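PDB 5EJR: myosin-I heavy chain from Dictyostelium discoideum, which is an actin-based motor with ATPase activity that acts in the early steps of phagocytosis and in adhesion, seen here through a MyTH4-FERM domain of its tail. Local coordinates for residues Y185-E196 against M273-Q283. Residues are numbered along the deposited sequence; the frame is centred on the assembly and turned at random. Where two conformers were deposited one is given.
Sequences YQQRKMGPSATE and MIYDVLARWEQ
D276 OD1 is gripped from opposite faces of its carboxylate plane: R188 NE comes from one side at 2.9 Å, nearly straight (168°), and the backbone N of M190 from the other at 2.8 Å. The second oxygen, OD2, takes K189 N on its syn side, tilted out of the carboxylate plane, so three donors of 185-196 close on a single carboxylate. R188, its chain bent at chi2 (-82°) and again at chi3, turns NE to D276 and the two end nitrogens to E196: NH1 pairs with E196 OE2 and NH2 with E196 OE1, end-on, completing a buried salt-bridge network in which one guanidinium serves two acids. Y275 CB lies over a face of that guanidinium, while E196 CG sits 3.6 Å from the Y275 ring centroid, 9° off its normal, a CH-pi contact. With an alanine in place of R188, D276 and E196 would probably be left as buried acids without their shared positive charge. A water bound to S193 N donates to E196 OE1 and Y275 O. S193 OG N-caps helix 194-205 by accepting from E196 N. Further along, A279 CB packs on M190 CB (3.7 Å), and the M190 methyl reaches Q283. A194 N donates to E282 OE2 at 3.0 Å from above the carboxylate plane, and E282 OE1 is hydrogen-bonded to Q91 and S87 of helix 86-99. The contact thus joins the MyTH4 domain to the ubiquitin-like first lobe of the FERM domain: P192 and E196 rest against helices of the MyTH4 bundle, and on the FERM side I274, V277 and L278 of helix 274-283 pack on F292 of strand 290-296.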
loop_
_atom_site.group_PDB
_atom_site.type_symbol
_atom_site.label_atom_id
_atom_site.label_comp_id
_atom_site.label_asym_id
_atom_site.label_seq_id
_atom_site.Cartn_x
_atom_site.Cartn_y
_atom_site.Cartn_z
ATOM N N TYR A 185 -6.615 5.192 -13.331
ATOM C CA TYR A 185 -5.538 4.365 -12.778
ATOM C C TYR A 185 -4.582 5.156 -11.867
ATOM O O TYR A 185 -3.751 4.548 -11.190
ATOM C CB TYR A 185 -4.787 3.621 -13.909
ATOM C CG TYR A 185 -3.561 4.319 -14.469
ATOM C CD1 TYR A 185 -3.684 5.411 -15.322
ATOM C CD2 TYR A 185 -2.282 3.845 -14.197
ATOM C CE1 TYR A 185 -2.560 6.041 -15.860
ATOM C CE2 TYR A 185 -1.151 4.466 -14.726
ATOM C CZ TYR A 185 -1.293 5.560 -15.563
ATOM O OH TYR A 185 -0.174 6.165 -16.086
ATOM N N GLN A 186 -4.678 6.506 -11.889
ATOM C CA GLN A 186 -3.852 7.394 -11.078
ATOM C C GLN A 186 -4.626 8.080 -9.948
ATOM O O GLN A 186 -4.009 8.716 -9.103
ATOM C CB GLN A 186 -3.091 8.410 -11.942
ATOM C CG GLN A 186 -1.801 7.828 -12.511
ATOM C CD GLN A 186 -1.009 8.783 -13.371
ATOM O OE1 GLN A 186 -1.553 9.613 -14.112
ATOM N NE2 GLN A 186 0.305 8.631 -13.342
ATOM N N GLN A 187 -5.953 7.913 -9.893
ATOM C CA GLN A 187 -6.770 8.530 -8.850
ATOM C C GLN A 187 -6.507 7.921 -7.480
ATOM O O GLN A 187 -6.792 6.742 -7.276
ATOM C CB GLN A 187 -8.260 8.525 -9.222
ATOM C CG GLN A 187 -8.586 9.490 -10.370
ATOM C CD GLN A 187 -10.006 9.410 -10.881
ATOM O OE1 GLN A 187 -10.819 8.580 -10.458
ATOM N NE2 GLN A 187 -10.334 10.280 -11.824
ATOM N N ARG A 188 -5.890 8.711 -6.566
ATOM C CA ARG A 188 -5.538 8.318 -5.190
ATOM C C ARG A 188 -6.790 7.983 -4.377
ATOM O O ARG A 188 -7.824 8.612 -4.584
ATOM C CB ARG A 188 -4.726 9.430 -4.489
ATOM C CG ARG A 188 -3.267 9.559 -4.957
ATOM C CD ARG A 188 -2.303 8.566 -4.299
ATOM N NE ARG A 188 -2.331 8.647 -2.841
ATOM C CZ ARG A 188 -1.585 9.474 -2.118
ATOM N NH1 ARG A 188 -0.698 10.271 -2.708
ATOM N NH2 ARG A 188 -1.709 9.502 -0.799
ATOM N N LYS A 189 -6.696 6.986 -3.466
ATOM C CA LYS A 189 -7.827 6.502 -2.665
ATOM C C LYS A 189 -7.757 6.939 -1.214
ATOM O O LYS A 189 -8.729 6.776 -0.477
ATOM C CB LYS A 189 -7.901 4.953 -2.717
ATOM C CG LYS A 189 -7.904 4.328 -4.109
ATOM C CD LYS A 189 -9.273 4.370 -4.763
ATOM C CE LYS A 189 -9.275 3.785 -6.157
ATOM N NZ LYS A 189 -8.737 4.729 -7.170
ATOM N N MET A 190 -6.583 7.386 -0.772
ATOM C CA MET A 190 -6.372 7.790 0.612
ATOM C C MET A 190 -5.759 9.176 0.668
ATOM O O MET A 190 -5.143 9.633 -0.307
ATOM C CB MET A 190 -5.412 6.820 1.337
ATOM C CG MET A 190 -5.910 5.395 1.460
ATOM S SD MET A 190 -7.277 5.206 2.625
ATOM C CE MET A 190 -6.392 5.123 4.163
ATOM N N GLY A 191 -5.905 9.795 1.840
ATOM C CA GLY A 191 -5.269 11.057 2.187
ATOM C C GLY A 191 -3.823 10.749 2.534
ATOM O O GLY A 191 -3.422 9.574 2.505
ATOM N N PRO A 192 -2.988 11.746 2.889
ATOM C CA PRO A 192 -1.570 11.433 3.135
ATOM C C PRO A 192 -1.221 10.890 4.509
ATOM O O PRO A 192 -1.803 11.296 5.510
ATOM C CB PRO A 192 -0.882 12.770 2.876
ATOM C CG PRO A 192 -1.911 13.783 3.309
ATOM C CD PRO A 192 -3.248 13.202 2.971
ATOM N N SER A 193 -0.201 10.002 4.551
ATOM C CA SER A 193 0.360 9.439 5.777
ATOM C C SER A 193 1.303 10.498 6.347
ATOM O O SER A 193 1.664 11.419 5.620
ATOM C CB SER A 193 1.173 8.180 5.460
ATOM O OG SER A 193 2.207 8.446 4.522
ATOM N N ALA A 194 1.757 10.339 7.598
ATOM C CA ALA A 194 2.735 11.259 8.207
ATOM C C ALA A 194 4.050 11.225 7.407
ATOM O O ALA A 194 4.725 12.249 7.309
ATOM C CB ALA A 194 2.986 10.882 9.655
ATOM N N THR A 195 4.343 10.069 6.749
ATOM C CA THR A 195 5.502 9.867 5.862
ATOM C C THR A 195 5.379 10.747 4.618
ATOM O O THR A 195 6.335 11.453 4.273
ATOM C CB THR A 195 5.641 8.370 5.493
ATOM O OG1 THR A 195 5.946 7.658 6.685
ATOM C CG2 THR A 195 6.735 8.102 4.446
ATOM N N GLU A 196 4.222 10.674 3.924
ATOM C CA GLU A 196 3.959 11.465 2.716
ATOM C C GLU A 196 3.988 12.951 3.041
ATOM O O GLU A 196 4.380 13.749 2.195
ATOM C CB GLU A 196 2.590 11.135 2.126
ATOM C CG GLU A 196 2.399 11.735 0.738
ATOM C CD GLU A 196 1.124 11.364 0.023
ATOM O OE1 GLU A 196 0.397 10.485 0.536
ATOM O OE2 GLU A 196 0.858 11.939 -1.058
ATOM N N MET A 273 -1.430 2.245 -5.037
ATOM C CA MET A 273 -0.581 3.432 -4.920
ATOM C C MET A 273 0.182 3.215 -3.651
ATOM O O MET A 273 -0.441 2.943 -2.622
ATOM C CB MET A 273 -1.432 4.707 -4.760
ATOM C CG MET A 273 -2.268 5.018 -5.954
ATOM S SD MET A 273 -1.313 4.817 -7.462
ATOM C CE MET A 273 -1.918 6.155 -8.359
ATOM N N ILE A 274 1.518 3.322 -3.698
ATOM C CA ILE A 274 2.336 3.121 -2.478
ATOM C C ILE A 274 1.916 4.051 -1.329
ATOM O O ILE A 274 1.807 3.590 -0.190
ATOM C CB ILE A 274 3.879 3.159 -2.734
ATOM C CG1 ILE A 274 4.670 2.995 -1.412
ATOM C CG2 ILE A 274 4.305 4.412 -3.519
ATOM C CD1 ILE A 274 6.093 2.535 -1.568
ATOM N N TYR A 275 1.582 5.312 -1.645
ATOM C CA TYR A 275 1.148 6.259 -0.611
ATOM C C TYR A 275 -0.214 5.896 -0.008
ATOM O O TYR A 275 -0.406 6.114 1.191
ATOM C CB TYR A 275 1.207 7.704 -1.117
ATOM C CG TYR A 275 2.596 8.317 -1.033
ATOM C CD1 TYR A 275 3.344 8.246 0.140
ATOM C CD2 TYR A 275 3.136 9.016 -2.106
ATOM C CE1 TYR A 275 4.612 8.825 0.229
ATOM C CE2 TYR A 275 4.401 9.600 -2.028
ATOM C CZ TYR A 275 5.131 9.506 -0.855
ATOM O OH TYR A 275 6.376 10.071 -0.771
ATOM N N ASP A 276 -1.120 5.258 -0.804
ATOM C CA ASP A 276 -2.411 4.788 -0.268
ATOM C C ASP A 276 -2.179 3.658 0.738
ATOM O O ASP A 276 -2.866 3.593 1.752
ATOM C CB ASP A 276 -3.369 4.348 -1.382
ATOM C CG ASP A 276 -3.994 5.480 -2.181
ATOM O OD1 ASP A 276 -3.995 6.633 -1.685
ATOM O OD2 ASP A 276 -4.520 5.208 -3.292
ATOM N N VAL A 277 -1.167 2.795 0.473
ATOM C CA VAL A 277 -0.785 1.697 1.356
ATOM C C VAL A 277 -0.222 2.275 2.659
ATOM O O VAL A 277 -0.576 1.793 3.733
ATOM C CB VAL A 277 0.224 0.696 0.704
ATOM C CG1 VAL A 277 0.580 -0.431 1.667
ATOM C CG2 VAL A 277 -0.280 0.140 -0.621
ATOM N N LEU A 278 0.656 3.289 2.573
ATOM C CA LEU A 278 1.245 3.877 3.775
ATOM C C LEU A 278 0.203 4.497 4.701
ATOM O O LEU A 278 0.337 4.380 5.924
ATOM C CB LEU A 278 2.381 4.868 3.463
ATOM C CG LEU A 278 3.646 4.239 2.877
ATOM C CD1 LEU A 278 4.530 5.315 2.228
ATOM C CD2 LEU A 278 4.430 3.461 3.944
ATOM N N ALA A 279 -0.847 5.099 4.118
ATOM C CA ALA A 279 -1.958 5.699 4.863
ATOM C C ALA A 279 -2.751 4.580 5.562
ATOM O O ALA A 279 -2.963 4.650 6.776
ATOM C CB ALA A 279 -2.848 6.489 3.924
ATOM N N ARG A 280 -3.061 3.487 4.823
ATOM C CA ARG A 280 -3.734 2.293 5.355
ATOM C C ARG A 280 -3.007 1.677 6.538
ATOM O O ARG A 280 -3.665 1.214 7.462
ATOM C CB ARG A 280 -3.971 1.263 4.251
ATOM C CG ARG A 280 -5.228 1.579 3.448
ATOM C CD ARG A 280 -5.251 0.906 2.090
ATOM N NE ARG A 280 -6.287 1.498 1.241
ATOM C CZ ARG A 280 -6.292 1.467 -0.089
ATOM N NH1 ARG A 280 -5.303 0.875 -0.754
ATOM N NH2 ARG A 280 -7.281 2.031 -0.767
ATOM N N TRP A 281 -1.660 1.717 6.546
ATOM C CA TRP A 281 -0.854 1.193 7.646
ATOM C C TRP A 281 -1.033 2.044 8.900
ATOM O O TRP A 281 -1.002 1.508 10.008
ATOM C CB TRP A 281 0.620 1.155 7.264
ATOM C CG TRP A 281 1.039 0.073 6.305
ATOM C CD1 TRP A 281 0.258 -0.898 5.746
ATOM C CD2 TRP A 281 2.361 -0.133 5.798
ATOM N NE1 TRP A 281 1.023 -1.714 4.943
ATOM C CE2 TRP A 281 2.315 -1.258 4.945
ATOM C CE3 TRP A 281 3.597 0.496 6.022
ATOM C CZ2 TRP A 281 3.452 -1.762 4.312
ATOM C CZ3 TRP A 281 4.722 -0.001 5.384
ATOM C CH2 TRP A 281 4.641 -1.113 4.536
ATOM N N GLU A 282 -1.216 3.377 8.722
ATOM C CA GLU A 282 -1.447 4.311 9.823
ATOM C C GLU A 282 -2.811 4.053 10.457
ATOM O O GLU A 282 -2.960 4.200 11.666
ATOM C CB GLU A 282 -1.409 5.757 9.319
ATOM C CG GLU A 282 -0.031 6.252 8.949
ATOM C CD GLU A 282 0.091 7.754 9.071
ATOM O OE1 GLU A 282 -0.855 8.467 8.665
ATOM O OE2 GLU A 282 1.122 8.216 9.607
ATOM N N GLN A 283 -3.797 3.681 9.623
ATOM C CA GLN A 283 -5.186 3.390 9.985
ATOM C C GLN A 283 -5.350 2.021 10.658
ATOM O O GLN A 283 -6.376 1.781 11.295
ATOM C CB GLN A 283 -6.083 3.467 8.738
ATOM C CG GLN A 283 -6.085 4.818 8.035
ATOM C CD GLN A 283 -7.449 5.446 8.003
ATOM O OE1 GLN A 283 -8.324 5.029 7.236
ATOM N NE2 GLN A 283 -7.672 6.444 8.852
HETATM O O HOH W 1 0.772 8.349 2.216
HETATM O O HOH W 2 3.414 7.188 7.810
#